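Long-range contact in Low molecular weight protein-tyrosine-phosphatase YfkJ (Bacillus subtilis, PDB 4ETM), which removes phosphate from phosphotyrosine-containing proteins as a low molecular weight tyrosine phosphatase and takes part in resistance to ethanol stress: residues M18-F23 against D98-I103. Numbering follows the deposited sequence.
Sequences MISVLF and DFDYII
Leu22 lays its CB almost over the centre of the ring of Phe99, the first residue after helix 93-98, 3.6 Å from the centroid, a CH-pi contact over one face of the ring, on the side of the sheet to which Leu22 points. Its CG stands anti to the backbone N (chi1 177°), and the two methyls continue across the aromatic surface, CD1 near CZ and CD2 near CD2 of Phe99. Behind this packing two parallel strands pair in register. Leu22 N gives a nearly straight bond to Tyr101 O (2.9 Å), and Leu22 O receives Ile103 N at 2.8 Å, so one leucine grips the neighbouring strand through both of its backbone polar groups. On the other face Phe23 and Ile103 run side by side, CD1 of the phenylalanine 3.7 Å from CB of the isoleucine, while Val21 CG1 meets Ile103 CG1.

Against this buried apolar packing, the start of the pairing is more polar and more open to solvent. The carboxylate of Asp100 reaches back and accepts Ser20 N on the anti side of OD2 (2.9 Å). Ser20 OG in turn takes the N-H of Asp100 at 3.2 Å, an exchange of backbone and side-chain bonds that pins the strand entry. A water sits 2.6 Å from Ser20 OG and donates to Asp100 OD2.

These are the two central strands of the family's parallel sheet. Strand 52-58 bonds to the far edge of 19-25, and 125-127 follows 101-104. Helices 31-45 and 149-170 cover the face bearing Val21, Phe23 and Ile103, where Phe39 meets the Phe23 ring edge-to-face; strand 19-25 then ends at the nucleophile, Cys25.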
# COMPACT_ATOMS: atom_id res chain seq x y z
N MET A 18 -28.48 -5.40 -4.96
CA MET A 18 -27.72 -5.79 -3.78
C MET A 18 -26.40 -5.04 -3.71
O MET A 18 -25.73 -4.85 -4.71
CB MET A 18 -27.48 -7.30 -3.83
CG MET A 18 -27.20 -7.93 -2.48
SD MET A 18 -28.15 -9.45 -2.33
CE MET A 18 -27.65 -9.98 -0.71
N ILE A 19 -26.03 -4.60 -2.51
CA ILE A 19 -24.77 -3.91 -2.28
C ILE A 19 -23.70 -4.98 -2.06
O ILE A 19 -23.92 -5.92 -1.29
CB ILE A 19 -24.84 -3.00 -1.04
CG1 ILE A 19 -25.92 -1.93 -1.22
CG2 ILE A 19 -23.45 -2.38 -0.72
CD1 ILE A 19 -26.49 -1.40 0.08
N SER A 20 -22.57 -4.86 -2.73
CA SER A 20 -21.54 -5.88 -2.60
C SER A 20 -20.27 -5.31 -1.98
O SER A 20 -19.85 -4.19 -2.31
CB SER A 20 -21.22 -6.53 -3.94
OG SER A 20 -20.97 -5.54 -4.92
N VAL A 21 -19.66 -6.10 -1.11
CA VAL A 21 -18.47 -5.73 -0.36
C VAL A 21 -17.41 -6.82 -0.53
O VAL A 21 -17.67 -7.98 -0.22
CB VAL A 21 -18.80 -5.56 1.13
CG1 VAL A 21 -17.57 -5.15 1.92
CG2 VAL A 21 -19.92 -4.54 1.32
N LEU A 22 -16.23 -6.46 -1.02
CA LEU A 22 -15.12 -7.40 -1.14
C LEU A 22 -14.03 -7.05 -0.13
O LEU A 22 -13.50 -5.94 -0.15
CB LEU A 22 -14.53 -7.40 -2.55
CG LEU A 22 -13.32 -8.32 -2.67
CD1 LEU A 22 -13.75 -9.76 -2.57
CD2 LEU A 22 -12.59 -8.06 -4.00
N PHE A 23 -13.75 -7.97 0.79
CA PHE A 23 -12.66 -7.81 1.75
C PHE A 23 -11.38 -8.37 1.17
O PHE A 23 -11.38 -9.45 0.58
CB PHE A 23 -12.98 -8.49 3.08
CG PHE A 23 -14.14 -7.88 3.79
CD1 PHE A 23 -13.98 -6.73 4.55
CD2 PHE A 23 -15.40 -8.45 3.69
CE1 PHE A 23 -15.06 -6.16 5.21
CE2 PHE A 23 -16.49 -7.89 4.36
CZ PHE A 23 -16.32 -6.74 5.11
N ASP A 98 -16.75 -4.98 -10.15
CA ASP A 98 -17.90 -5.78 -9.70
C ASP A 98 -18.43 -5.36 -8.34
O ASP A 98 -19.64 -5.38 -8.11
CB ASP A 98 -17.52 -7.27 -9.65
CG ASP A 98 -17.60 -7.94 -11.00
OD1 ASP A 98 -17.62 -7.23 -12.03
OD2 ASP A 98 -17.64 -9.19 -11.04
N PHE A 99 -17.54 -4.99 -7.43
CA PHE A 99 -17.93 -4.74 -6.06
C PHE A 99 -18.08 -3.26 -5.75
O PHE A 99 -17.26 -2.46 -6.15
CB PHE A 99 -16.91 -5.36 -5.11
CG PHE A 99 -17.00 -6.86 -5.02
CD1 PHE A 99 -17.83 -7.47 -4.10
CD2 PHE A 99 -16.24 -7.66 -5.86
CE1 PHE A 99 -17.92 -8.85 -4.01
CE2 PHE A 99 -16.32 -9.06 -5.77
CZ PHE A 99 -17.18 -9.64 -4.85
N ASP A 100 -19.11 -2.92 -4.98
CA ASP A 100 -19.39 -1.53 -4.64
C ASP A 100 -18.33 -0.98 -3.68
O ASP A 100 -17.93 0.19 -3.79
CB ASP A 100 -20.80 -1.41 -4.06
CG ASP A 100 -21.87 -1.81 -5.06
OD1 ASP A 100 -21.89 -1.23 -6.17
OD2 ASP A 100 -22.68 -2.72 -4.75
N TYR A 101 -17.88 -1.82 -2.76
CA TYR A 101 -16.86 -1.46 -1.78
C TYR A 101 -15.73 -2.47 -1.85
O TYR A 101 -15.98 -3.67 -1.87
CB TYR A 101 -17.42 -1.51 -0.36
CG TYR A 101 -18.44 -0.45 -0.06
CD1 TYR A 101 -18.07 0.73 0.56
CD2 TYR A 101 -19.77 -0.64 -0.39
CE1 TYR A 101 -19.01 1.72 0.83
CE2 TYR A 101 -20.71 0.34 -0.12
CZ TYR A 101 -20.32 1.51 0.50
OH TYR A 101 -21.25 2.49 0.78
N ILE A 102 -14.50 -1.99 -1.90
CA ILE A 102 -13.38 -2.88 -1.72
C ILE A 102 -12.65 -2.48 -0.45
O ILE A 102 -12.17 -1.36 -0.34
CB ILE A 102 -12.46 -2.88 -2.94
CG1 ILE A 102 -13.26 -3.29 -4.19
CG2 ILE A 102 -11.26 -3.79 -2.68
CD1 ILE A 102 -12.45 -3.48 -5.43
N ILE A 103 -12.59 -3.40 0.51
CA ILE A 103 -12.14 -3.09 1.86
C ILE A 103 -10.85 -3.88 2.14
O ILE A 103 -10.89 -5.09 2.37
CB ILE A 103 -13.22 -3.47 2.90
CG1 ILE A 103 -14.54 -2.74 2.60
CG2 ILE A 103 -12.76 -3.11 4.29
CD1 ILE A 103 -14.41 -1.24 2.43
O HOH W 1 -22.75 -4.87 -6.75